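DnaJ homolog subfamily C member 27-A (Xenopus laevis, PDB 6JMG) binds GTP with magnesium as a Rab-family small GTPase that also carries a DnaJ domain, and is possibly involved in regulating the MEK/ERK pathway. Local coordinates at residues 130-135 against 172-177; 220-225 against 262-267. One frame throughout, in Å; residues are numbered along the deposited sequence.

Interaction 1: residues 130-135 against 172-177; sequences AVCANK and NEMFQA. With GTP (guanosine-5'-triphosphate), chain C.
Met174 of helix 171-187 rests on Ala130 and Cys132 of strand 128-134, the strand of the Ras-type sheet that runs straight into the guanine-recognising N-K-x-D motif at Asn134, Lys135 and Asp137. Alternation along the strand turns Ala130 and Cys132 to the helix and Val131 to the other side of the sheet. Met174 leaves the helix with CG anti to its own backbone N (chi1 178°), which carries the chain toward the strand; bends at the next two torsions then curl the thioether back. SD meets CB of Ala130 at 3.9 Å, and the methyl CE lies 3.6 Å from SG of Cys132. The same methyl sits 3.4 Å above one face of the neighbouring Phe175 ring, near its rim, while Phe175 itself stacks with Tyr36. Ile32 of helix 29-38 and Phe161 of strand 159-163 also touch Met174, extending the apolar packing.

Beyond the strand end the chemistry becomes polar. Asn134 ND2 comes within 3.4 Å of guanine N7, its amide steadied by Val27 O and by Thr163 OG1. Lys135 lays an extended aliphatic chain across one face of the base, CG 3.4 Å from C6 and CE 3.5 Å from C4 of the nucleotide. That path brings NZ to Glu26 O and to a weak hydrogen bond with the ribose O4' of GTP (3.4 Å). Replaced by alanine, Lys135 would lose the chain that lies over the base, and the Glu26 carbonyl would probably be left without its ammonium partner. The contact thus divides its labour: nondirectional sulfur and methyl packing seats the strand on the helix, whereas at the strand's end protein-held polar groups and the lysine's aliphatic chain meet the nucleotide, with one weak hydrogen bond to the ribose.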
# COMPACT_ATOMS: atom_id res chain seq x y z
N ALA A 130 -5.47 0.64 -6.55
CA ALA A 130 -6.60 0.04 -7.24
C ALA A 130 -6.06 -1.20 -7.95
O ALA A 130 -5.22 -1.10 -8.85
CB ALA A 130 -7.25 1.02 -8.21
N VAL A 131 -6.51 -2.36 -7.49
CA VAL A 131 -6.21 -3.62 -8.16
C VAL A 131 -7.22 -3.82 -9.27
O VAL A 131 -8.43 -3.80 -9.04
CB VAL A 131 -6.23 -4.80 -7.18
CG1 VAL A 131 -5.88 -6.08 -7.90
CG2 VAL A 131 -5.25 -4.57 -6.04
N CYS A 132 -6.73 -4.00 -10.48
CA CYS A 132 -7.59 -4.22 -11.64
C CYS A 132 -7.40 -5.64 -12.15
O CYS A 132 -6.32 -5.99 -12.64
CB CYS A 132 -7.33 -3.19 -12.74
SG CYS A 132 -7.56 -1.49 -12.17
N ALA A 133 -8.45 -6.44 -11.99
CA ALA A 133 -8.54 -7.76 -12.58
C ALA A 133 -9.08 -7.53 -13.98
O ALA A 133 -10.29 -7.39 -14.18
CB ALA A 133 -9.45 -8.67 -11.75
N ASN A 134 -8.18 -7.48 -14.95
CA ASN A 134 -8.49 -6.93 -16.26
C ASN A 134 -8.79 -8.03 -17.27
O ASN A 134 -8.45 -9.20 -17.07
CB ASN A 134 -7.34 -6.07 -16.76
CG ASN A 134 -7.77 -5.14 -17.87
OD1 ASN A 134 -8.87 -4.58 -17.83
ND2 ASN A 134 -6.90 -4.98 -18.87
N LYS A 135 -9.43 -7.61 -18.37
CA LYS A 135 -9.76 -8.46 -19.52
C LYS A 135 -10.87 -9.46 -19.21
O LYS A 135 -10.90 -10.56 -19.77
CB LYS A 135 -8.54 -9.21 -20.06
CG LYS A 135 -7.32 -8.35 -20.33
CD LYS A 135 -6.35 -9.07 -21.23
CE LYS A 135 -5.19 -8.19 -21.58
NZ LYS A 135 -4.05 -8.97 -22.10
N ASN A 172 -14.66 3.28 -15.52
CA ASN A 172 -15.08 4.54 -14.92
C ASN A 172 -15.31 4.39 -13.42
O ASN A 172 -15.02 5.33 -12.65
CB ASN A 172 -16.33 5.06 -15.62
CG ASN A 172 -16.05 5.39 -17.08
OD1 ASN A 172 -15.84 4.50 -17.90
ND2 ASN A 172 -16.01 6.67 -17.40
N GLU A 173 -15.81 3.23 -12.99
CA GLU A 173 -16.07 3.03 -11.58
C GLU A 173 -14.77 2.92 -10.81
O GLU A 173 -14.62 3.54 -9.75
CB GLU A 173 -16.93 1.78 -11.39
CG GLU A 173 -18.31 1.85 -12.07
CD GLU A 173 -18.30 1.60 -13.59
OE1 GLU A 173 -17.23 1.36 -14.18
OE2 GLU A 173 -19.37 1.67 -14.21
N MET A 174 -13.79 2.20 -11.37
CA MET A 174 -12.47 2.09 -10.75
C MET A 174 -11.83 3.47 -10.60
O MET A 174 -11.42 3.86 -9.50
CB MET A 174 -11.57 1.18 -11.60
CG MET A 174 -10.13 1.01 -11.07
SD MET A 174 -8.93 2.28 -11.51
CE MET A 174 -8.67 1.82 -13.21
N PHE A 175 -11.77 4.24 -11.68
CA PHE A 175 -11.14 5.55 -11.60
C PHE A 175 -11.88 6.49 -10.67
O PHE A 175 -11.26 7.30 -9.98
CB PHE A 175 -11.00 6.15 -13.00
CG PHE A 175 -9.72 5.77 -13.66
CD1 PHE A 175 -8.51 6.24 -13.17
CD2 PHE A 175 -9.71 4.90 -14.73
CE1 PHE A 175 -7.32 5.88 -13.75
CE2 PHE A 175 -8.51 4.52 -15.31
CZ PHE A 175 -7.31 5.01 -14.83
N GLN A 176 -13.21 6.37 -10.58
CA GLN A 176 -13.92 7.24 -9.67
C GLN A 176 -13.63 6.86 -8.22
O GLN A 176 -13.39 7.72 -7.38
CB GLN A 176 -15.43 7.19 -9.95
CG GLN A 176 -16.27 8.12 -9.09
CD GLN A 176 -16.29 9.56 -9.60
OE1 GLN A 176 -16.02 10.50 -8.85
NE2 GLN A 176 -16.60 9.74 -10.88
N ALA A 177 -13.56 5.56 -7.93
CA ALA A 177 -13.22 5.15 -6.58
C ALA A 177 -11.77 5.48 -6.27
O ALA A 177 -11.44 5.89 -5.15
CB ALA A 177 -13.48 3.66 -6.41
PG GTP C . 3.39 -3.39 -21.12
O1G GTP C . 3.40 -1.88 -21.30
O2G GTP C . 3.77 -3.79 -19.72
O3G GTP C . 4.35 -4.02 -22.11
O3B GTP C . 1.91 -4.02 -21.31
PB GTP C . 0.56 -3.30 -20.81
O1B GTP C . 0.22 -3.71 -19.40
O2B GTP C . 0.58 -1.79 -20.89
O3A GTP C . -0.56 -3.95 -21.77
PA GTP C . -1.34 -3.10 -22.88
O1A GTP C . -2.19 -2.01 -22.29
O2A GTP C . -0.40 -2.52 -23.90
O5' GTP C . -2.20 -4.28 -23.52
C5' GTP C . -1.56 -5.44 -23.98
C4' GTP C . -2.45 -6.08 -25.04
O4' GTP C . -3.62 -6.51 -24.41
C3' GTP C . -2.90 -5.13 -26.12
O3' GTP C . -2.96 -5.93 -27.26
C2' GTP C . -4.31 -4.73 -25.78
O2' GTP C . -5.17 -4.58 -26.89
C1' GTP C . -4.78 -5.93 -25.02
N9 GTP C . -5.74 -5.58 -23.98
C8 GTP C . -5.58 -4.65 -22.98
N7 GTP C . -6.69 -4.66 -22.20
C5 GTP C . -7.55 -5.58 -22.70
C6 GTP C . -8.81 -5.99 -22.29
O6 GTP C . -9.36 -5.49 -21.32
N1 GTP C . -9.45 -7.00 -22.99
C2 GTP C . -8.86 -7.58 -24.08
N2 GTP C . -9.52 -8.53 -24.74
N3 GTP C . -7.60 -7.16 -24.49
C4 GTP C . -6.97 -6.18 -23.81

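Interaction 2: residues 220-225 against 262-267; sequences DMLGVK and VNARTA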
# COMPACT_ATOMS: atom_id res chain seq x y z
N ASP A 220 9.62 -7.15 29.60
CA ASP A 220 8.48 -7.97 29.21
C ASP A 220 7.45 -7.15 28.44
O ASP A 220 6.69 -7.72 27.66
CB ASP A 220 7.88 -8.63 30.46
CG ASP A 220 8.89 -9.54 31.18
OD1 ASP A 220 9.76 -10.13 30.49
OD2 ASP A 220 8.83 -9.65 32.43
N MET A 221 7.44 -5.83 28.61
CA MET A 221 6.48 -5.00 27.88
C MET A 221 6.71 -5.06 26.38
O MET A 221 5.75 -5.07 25.61
CB MET A 221 6.56 -3.57 28.37
CG MET A 221 5.23 -3.02 28.75
SD MET A 221 5.33 -1.28 29.11
CE MET A 221 5.77 -1.28 30.86
N LEU A 222 7.97 -5.11 25.94
CA LEU A 222 8.27 -5.24 24.52
C LEU A 222 8.54 -6.68 24.09
O LEU A 222 8.76 -6.92 22.90
CB LEU A 222 9.47 -4.37 24.13
CG LEU A 222 9.56 -2.88 24.49
CD1 LEU A 222 10.95 -2.40 24.16
CD2 LEU A 222 8.53 -2.04 23.76
N GLY A 223 8.54 -7.63 25.03
CA GLY A 223 8.75 -9.03 24.69
C GLY A 223 10.19 -9.39 24.39
O GLY A 223 10.49 -9.95 23.33
N VAL A 224 11.08 -9.07 25.33
CA VAL A 224 12.52 -9.23 25.16
C VAL A 224 13.11 -9.52 26.53
O VAL A 224 12.57 -9.09 27.55
CB VAL A 224 13.21 -7.99 24.54
CG1 VAL A 224 12.97 -7.92 23.04
CG2 VAL A 224 12.72 -6.72 25.21
N LYS A 225 14.21 -10.25 26.56
CA LYS A 225 14.76 -10.53 27.87
C LYS A 225 16.00 -9.67 28.11
O LYS A 225 16.57 -9.12 27.17
CB LYS A 225 15.09 -12.03 28.01
CG LYS A 225 15.54 -12.76 26.73
CD LYS A 225 16.88 -12.23 26.23
CE LYS A 225 17.47 -13.04 25.07
NZ LYS A 225 18.64 -12.31 24.49
N VAL A 262 6.54 3.30 24.11
CA VAL A 262 7.56 4.32 23.87
C VAL A 262 8.48 4.45 25.07
O VAL A 262 9.71 4.39 24.95
CB VAL A 262 6.89 5.66 23.53
CG1 VAL A 262 7.90 6.79 23.61
CG2 VAL A 262 6.22 5.53 22.18
N ASN A 263 7.91 4.55 26.27
CA ASN A 263 8.73 4.79 27.44
C ASN A 263 9.56 3.59 27.81
O ASN A 263 10.66 3.75 28.34
CB ASN A 263 7.86 5.21 28.62
CG ASN A 263 7.39 6.62 28.50
OD1 ASN A 263 7.94 7.40 27.71
ND2 ASN A 263 6.35 6.96 29.26
N ALA A 264 9.03 2.39 27.58
CA ALA A 264 9.80 1.18 27.83
C ALA A 264 11.02 1.13 26.94
O ALA A 264 12.13 0.86 27.41
CB ALA A 264 8.93 -0.06 27.61
N ARG A 265 10.84 1.38 25.65
CA ARG A 265 11.97 1.38 24.73
C ARG A 265 13.08 2.28 25.23
O ARG A 265 14.26 1.89 25.22
CB ARG A 265 11.53 1.82 23.34
CG ARG A 265 12.68 2.21 22.45
CD ARG A 265 12.26 2.34 20.98
NE ARG A 265 13.37 2.78 20.14
CZ ARG A 265 13.89 4.01 20.14
NH1 ARG A 265 13.41 4.97 20.94
NH2 ARG A 265 14.90 4.28 19.33
N THR A 266 12.74 3.47 25.71
CA THR A 266 13.83 4.35 26.10
C THR A 266 14.42 3.92 27.43
O THR A 266 15.62 4.08 27.66
CB THR A 266 13.38 5.84 26.05
OG1 THR A 266 12.80 6.26 27.28
CG2 THR A 266 12.36 6.08 24.93
N ALA A 267 13.63 3.25 28.27
CA ALA A 267 14.21 2.72 29.50
C ALA A 267 15.28 1.69 29.19
O ALA A 267 16.39 1.73 29.74
CB ALA A 267 13.11 2.11 30.38
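Ala264 faces Met221 and Leu222 where the short helix 218-222 of the J domain lies against the long helix 254-278, and this small methyl lets the two backbones come close, the CA atoms of Met221 and Ala264 being 7.0 Å apart. The compact part of the contact lies on Leu222. With CG anti to its carbonyl carbon (chi1 -51°), the isobutyl group reaches across to the long helix: CG stands 4.3 Å from CB of Ala264, and CD1 comes up against the backbone of the next residue, 4.0 Å from CA of Arg265. Val261 and Leu268 of the same long helix and Leu240 of helix 230-244 also touch Leu222, which is thereby buried between its own short helix, the long helix and helix 230-244. Met221 adds a lighter touch, bending at its last torsion and bringing SD to 4.1 Å from the Ala264 methyl.

Away from Leu222 the interface opens, and the partly exposed Met221 and Arg265 form its looser side. The extended side chain of Arg265 leads off from the short helix. Just after Leu222 the chain turns aside through a Schellman motif, with Gly223 at C-prime in a positive-phi conformation that favours glycine; Val224 N bonds back to Trp219 O, and the bond from Gly223 N to Asp220 O is weak. Because the side chains that meet across the segments are apolar where they touch, with no polar bond between them, their fit depends on shape and burial, while Arg265 NE makes a polar link from the long helix to Asn234 OD1 of helix 230-244.

Interactions 1 and 2 follow one another along the chain, the first closing before the second opens, and they share no strand or helix. Interaction 1 belongs to the Ras-family domain, where a strand of the mixed sheet meets helix 171-187; interaction 2 belongs to the all-helical DnaJ domain. Their centres are 44 Å apart, on opposite sides of the chain's centre, and their nearest atoms remain about 31 Å from each other. Each joins segments separated by 36 residues, yet only interaction 1 reaches the GTP pocket. The pair illustrates a modular protein: each domain builds its own apolar core, and nucleotide recognition stays within one of them.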